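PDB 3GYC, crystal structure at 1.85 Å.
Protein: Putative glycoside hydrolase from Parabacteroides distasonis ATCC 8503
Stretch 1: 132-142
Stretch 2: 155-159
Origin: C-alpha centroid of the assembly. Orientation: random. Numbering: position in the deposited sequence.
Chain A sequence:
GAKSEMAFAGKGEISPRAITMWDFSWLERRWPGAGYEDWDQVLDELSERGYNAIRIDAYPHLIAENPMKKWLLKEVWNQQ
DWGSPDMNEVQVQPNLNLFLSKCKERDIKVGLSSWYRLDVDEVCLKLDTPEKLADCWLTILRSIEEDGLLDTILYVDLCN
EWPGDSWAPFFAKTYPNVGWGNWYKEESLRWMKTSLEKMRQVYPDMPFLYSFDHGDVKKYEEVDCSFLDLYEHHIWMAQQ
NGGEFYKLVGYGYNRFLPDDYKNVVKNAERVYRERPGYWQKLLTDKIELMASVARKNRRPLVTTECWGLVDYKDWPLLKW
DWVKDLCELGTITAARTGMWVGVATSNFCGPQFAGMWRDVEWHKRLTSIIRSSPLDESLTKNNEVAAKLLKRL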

ATOM      1  N   LYS A 132       4.292  16.977 -14.925  1.00 13.99           N
ATOM      2  CA  LYS A 132       2.947  16.582 -15.318  1.00 14.64           C
ATOM      3  C   LYS A 132       2.291  15.738 -14.242  1.00 15.45           C
ATOM      4  O   LYS A 132       1.101  15.913 -13.932  1.00 15.29           O
ATOM      5  CB  LYS A 132       2.990  15.821 -16.634  1.00 15.14           C
ATOM      6  CG  LYS A 132       3.359  16.717 -17.804  1.00 15.20           C
ATOM      7  CD  LYS A 132       3.475  15.929 -19.075  1.00 16.08           C
ATOM      8  CE  LYS A 132       3.960  16.765 -20.218  1.00 16.59           C
ATOM      9  NZ  LYS A 132       3.969  15.976 -21.496  1.00 17.03           N
ATOM     10  N   LEU A 133       3.075  14.831 -13.660  1.00 15.20           N
ATOM     11  CA  LEU A 133       2.574  13.949 -12.626  1.00 14.32           C
ATOM     12  C   LEU A 133       2.155  14.771 -11.405  1.00 14.66           C
ATOM     13  O   LEU A 133       1.099  14.528 -10.826  1.00 15.03           O
ATOM     14  CB  LEU A 133       3.636  12.912 -12.245  1.00 14.48           C
ATOM     15  CG  LEU A 133       3.212  11.823 -11.249  1.00 13.66           C
ATOM     16  CD1 LEU A 133       2.034  11.052 -11.818  1.00 15.17           C
ATOM     17  CD2 LEU A 133       4.341  10.863 -10.896  1.00 13.04           C
ATOM     18  N   ALA A 134       2.964  15.767 -11.048  1.00 14.27           N
ATOM     19  CA  ALA A 134       2.670  16.600  -9.910  1.00 14.85           C
ATOM     20  C   ALA A 134       1.441  17.446 -10.185  1.00 15.84           C
ATOM     21  O   ALA A 134       0.573  17.578  -9.321  1.00 15.84           O
ATOM     22  CB  ALA A 134       3.859  17.479  -9.556  1.00 14.08           C
ATOM     23  N   ASP A 135       1.328  17.994 -11.391  1.00 17.19           N
ATOM     24  CA  ASP A 135       0.164  18.826 -11.697  1.00 18.75           C
ATOM     25  C   ASP A 135      -1.116  18.016 -11.518  1.00 18.23           C
ATOM     26  O   ASP A 135      -2.146  18.510 -11.054  1.00 17.32           O
ATOM     27  CB  ASP A 135       0.226  19.418 -13.117  1.00 20.90           C
ATOM     28  CG  ASP A 135       1.089  20.664 -13.213  1.00 22.80           C
ATOM     29  OD1 ASP A 135       1.608  21.161 -12.188  1.00 24.45           O
ATOM     30  OD2 ASP A 135       1.238  21.182 -14.352  1.00 24.89           O
ATOM     31  N   CYS A 136      -1.033  16.754 -11.877  1.00 18.10           N
ATOM     32  CA  CYS A 136      -2.154  15.857 -11.743  1.00 18.07           C
ATOM     33  C   CYS A 136      -2.553  15.625 -10.259  1.00 16.81           C
ATOM     34  O   CYS A 136      -3.720  15.684  -9.896  1.00 16.77           O
ATOM     35  CB  CYS A 136      -1.785  14.610 -12.480  1.00 19.38           C
ATOM     36  SG  CYS A 136      -2.703  13.276 -11.987  1.00 22.11           S
ATOM     37  N   TRP A 137      -1.574  15.393  -9.399  1.00 14.64           N
ATOM     38  CA  TRP A 137      -1.859  15.268  -7.973  1.00 12.78           C
ATOM     39  C   TRP A 137      -2.320  16.580  -7.333  1.00 13.03           C
ATOM     40  O   TRP A 137      -3.143  16.555  -6.431  1.00 12.39           O
ATOM     41  CB  TRP A 137      -0.653  14.704  -7.234  1.00 12.26           C
ATOM     42  CG  TRP A 137      -0.557  13.236  -7.398  1.00 12.01           C
ATOM     43  CD1 TRP A 137       0.167  12.546  -8.310  1.00 11.52           C
ATOM     44  CD2 TRP A 137      -1.211  12.263  -6.574  1.00 11.99           C
ATOM     45  NE1 TRP A 137       0.016  11.197  -8.098  1.00 12.73           N
ATOM     46  CE2 TRP A 137      -0.842  10.999  -7.050  1.00 11.70           C
ATOM     47  CE3 TRP A 137      -2.098  12.350  -5.506  1.00 11.95           C
ATOM     48  CZ2 TRP A 137      -1.321   9.824  -6.492  1.00 13.05           C
ATOM     49  CZ3 TRP A 137      -2.564  11.195  -4.940  1.00 12.50           C
ATOM     50  CH2 TRP A 137      -2.172   9.943  -5.423  1.00 13.57           C
ATOM     51  N   LEU A 138      -1.771  17.723  -7.774  1.00 12.66           N
ATOM     52  CA  LEU A 138      -2.218  19.009  -7.283  1.00 12.92           C
ATOM     53  C   LEU A 138      -3.724  19.168  -7.587  1.00 13.91           C
ATOM     54  O   LEU A 138      -4.485  19.687  -6.769  1.00 14.53           O
ATOM     55  CB  LEU A 138      -1.375  20.170  -7.862  1.00 13.54           C
ATOM     56  CG  LEU A 138       0.048  20.267  -7.281  1.00 13.45           C
ATOM     57  CD1 LEU A 138       0.920  21.213  -8.057  1.00 12.83           C
ATOM     58  CD2 LEU A 138       0.030  20.620  -5.782  1.00 13.19           C
ATOM     59  N   THR A 139      -4.172  18.690  -8.742  1.00 14.91           N
ATOM     60  CA  THR A 139      -5.591  18.759  -9.080  1.00 15.53           C
ATOM     61  C   THR A 139      -6.454  17.897  -8.150  1.00 16.49           C
ATOM     62  O   THR A 139      -7.447  18.366  -7.617  1.00 17.55           O
ATOM     63  CB  THR A 139      -5.788  18.410 -10.555  1.00 15.66           C
ATOM     64  OG1 THR A 139      -5.104  19.404 -11.300  1.00 16.18           O
ATOM     65  CG2 THR A 139      -7.230  18.401 -10.950  1.00 15.58           C
ATOM     66  N   ILE A 140      -6.030  16.666  -7.899  1.00 17.77           N
ATOM     67  CA  ILE A 140      -6.809  15.745  -7.056  1.00 18.75           C
ATOM     68  C   ILE A 140      -6.866  16.328  -5.626  1.00 17.70           C
ATOM     69  O   ILE A 140      -7.927  16.342  -4.977  1.00 18.15           O
ATOM     70  CB  ILE A 140      -6.237  14.272  -7.188  1.00 20.32           C
ATOM     71  CG1 ILE A 140      -7.266  13.171  -6.871  1.00 22.99           C
ATOM     72  CG2 ILE A 140      -5.013  14.052  -6.369  1.00 21.54           C
ATOM     73  CD1 ILE A 140      -7.651  13.062  -5.404  1.00 22.72           C
ATOM     74  N   LEU A 141      -5.753  16.862  -5.143  1.00 15.82           N
ATOM     75  CA  LEU A 141      -5.736  17.423  -3.787  1.00 15.07           C
ATOM     76  C   LEU A 141      -6.680  18.591  -3.661  1.00 16.49           C
ATOM     77  O   LEU A 141      -7.328  18.711  -2.640  1.00 18.05           O
ATOM     78  CB  LEU A 141      -4.322  17.772  -3.311  1.00 13.47           C
ATOM     79  CG  LEU A 141      -3.402  16.562  -3.133  1.00 13.17           C
ATOM     80  CD1 LEU A 141      -2.002  17.000  -2.795  1.00 13.30           C
ATOM     81  CD2 LEU A 141      -3.968  15.578  -2.032  1.00 12.62           C
ATOM     82  N   ARG A 142      -6.769  19.442  -4.699  1.00 17.54           N
ATOM     83  CA  ARG A 142      -7.721  20.571  -4.709  1.00 18.55           C
ATOM     84  C   ARG A 142      -9.175  20.043  -4.733  1.00 18.35           C
ATOM     85  O   ARG A 142     -10.041  20.615  -4.079  1.00 19.31           O
ATOM     86  CB  ARG A 142      -7.423  21.534  -5.890  1.00 18.23           C
ATOM     87  CG  ARG A 142      -8.006  22.934  -5.772  1.00 19.89           C
ATOM     88  N   TYR A 155      -1.142  10.907   4.195  1.00 12.71           N
ATOM     89  CA  TYR A 155       0.035  11.057   3.370  1.00 11.58           C
ATOM     90  C   TYR A 155      -0.356  10.892   1.924  1.00 10.93           C
ATOM     91  O   TYR A 155      -1.432  10.396   1.622  1.00 10.53           O
ATOM     92  CB  TYR A 155       1.130  10.033   3.737  1.00 12.75           C
ATOM     93  CG  TYR A 155       0.827   8.568   3.460  1.00 14.35           C
ATOM     94  CD1 TYR A 155       1.004   8.049   2.195  1.00 15.95           C
ATOM     95  CD2 TYR A 155       0.390   7.700   4.460  1.00 15.21           C
ATOM     96  CE1 TYR A 155       0.753   6.699   1.913  1.00 17.62           C
ATOM     97  CE2 TYR A 155       0.100   6.347   4.175  1.00 16.86           C
ATOM     98  CZ  TYR A 155       0.312   5.860   2.910  1.00 16.93           C
ATOM     99  OH  TYR A 155       0.102   4.561   2.568  1.00 20.21           O
ATOM    100  N   VAL A 156       0.549  11.296   1.023  1.00 11.22           N
ATOM    101  CA  VAL A 156       0.318  11.155  -0.397  1.00 11.29           C
ATOM    102  C   VAL A 156       1.517  10.471  -0.982  1.00 10.97           C
ATOM    103  O   VAL A 156       2.636  11.000  -0.917  1.00 11.64           O
ATOM    104  CB  VAL A 156       0.091  12.522  -1.106  1.00 11.58           C
ATOM    105  CG1 VAL A 156      -0.030  12.342  -2.660  1.00 10.85           C
ATOM    106  CG2 VAL A 156      -1.116  13.215  -0.497  1.00 11.41           C
ATOM    107  N   ASP A 157       1.253   9.338  -1.614  1.00 11.99           N
ATOM    108  CA  ASP A 157       2.249   8.495  -2.302  1.00 12.45           C
ATOM    109  C   ASP A 157       1.996   8.633  -3.794  1.00 13.10           C
ATOM    110  O   ASP A 157       0.914   8.278  -4.274  1.00 13.26           O
ATOM    111  CB  ASP A 157       2.092   7.044  -1.814  1.00 13.83           C
ATOM    112  CG  ASP A 157       2.786   6.005  -2.712  1.00 15.32           C
ATOM    113  OD1 ASP A 157       3.691   6.348  -3.532  1.00 14.36           O
ATOM    114  OD2 ASP A 157       2.383   4.816  -2.588  1.00 15.06           O
ATOM    115  N   LEU A 158       2.992   9.088  -4.537  1.00 12.11           N
ATOM    116  CA  LEU A 158       2.792   9.348  -5.970  1.00 13.82           C
ATOM    117  C   LEU A 158       2.724   8.134  -6.843  1.00 13.85           C
ATOM    118  O   LEU A 158       2.314   8.252  -7.994  1.00 15.13           O
ATOM    119  CB  LEU A 158       3.818  10.367  -6.528  1.00 13.20           C
ATOM    120  CG  LEU A 158       3.441  11.832  -6.261  1.00 15.11           C
ATOM    121  CD1 LEU A 158       3.409  12.129  -4.793  1.00 15.38           C
ATOM    122  CD2 LEU A 158       4.410  12.808  -6.965  1.00 14.03           C
ATOM    123  N   CYS A 159       3.146   6.975  -6.343  1.00 15.04           N
ATOM    124  CA  CYS A 159       3.020   5.754  -7.119  1.00 14.97           C
ATOM    125  C   CYS A 159       3.332   4.486  -6.350  1.00 15.70           C
ATOM    126  O   CYS A 159       4.440   4.346  -5.817  1.00 15.73           O
ATOM    127  CB  CYS A 159       3.986   5.802  -8.313  1.00 16.90           C
ATOM    128  SG  CYS A 159       3.616   4.479  -9.460  1.00 17.62           S
TER

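The helix of residues 132-142 packs against the end of a strand, residues 155-157, and the two residues that follow it. The two elements run in roughly opposite directions, at 145° between their N-to-C directions, and no hydrogen bond passes between them. Their association rests mainly on apolar side chains fitted together; the two stretches bury 301 Å² between them, counted over both sides.

Trp-137 is the centre of the contact. Its CA-to-CB bond points toward the second stretch, and with chi1 at -79° (m) and chi2 at 95° the indole lies across three consecutive residues. One face of the ring is covered by aliphatic groups: CG1 of Val-156 comes within 3.5 Å of Trp-137 CE3, at the six-membered ring, while CG of Leu-158 lies 3.9 Å from Trp-137 CD1, at the five-membered ring. Leu-158 CG is 4.1 Å from the centroid of that smaller ring and 22° off its normal, a CH-pi contact over the face. A broad, flat aromatic suits this position because a single side chain can span both hydrophobic neighbours. The indole also passes the intervening backbone, where Trp-137 CZ2 is 3.5 Å from Asp-157 O. The polar corner of the ring is not left unsatisfied, since NE1 is hydrogen-bonded elsewhere in the structure.

Leu-158, almost equal to Trp-137 in the area it contributes, lies just beyond the strand. Its CA-to-CB bond points sideways, yet its branched side chain reaches the helix. Besides covering the indole, it meets Leu-133, one helical turn before Trp-137, with the two CD2 atoms of Leu-158 and Leu-133 4.4 Å apart. This extends the apolar surface along the helix.

Val-156 points toward the helix from within the strand. Beta-branching is readily accommodated in an extended backbone, and here it places two methyl groups at the contact: CG1 against the indole, and Val-156 CG2 4.0 Å from Leu-141 CD2. Leu-133, Trp-137 and Leu-141 are spaced four residues apart, so the helix presents all three on the same side.

Strand alternation accounts for Asp-157, whose CA-to-CB bond points away from the helix. Its carboxylate is thus kept off the apolar surface and, though buried, is satisfied: Asp-157 OD1 accepts a hydrogen bond from Cys-159 N at 2.9 Å, and both carboxylate oxygens have hydrogen bonds elsewhere in the structure. On the helix, the exposed Lys-132, Asp-135 and Thr-139 lie out of reach of the contact, where polar groups can meet solvent.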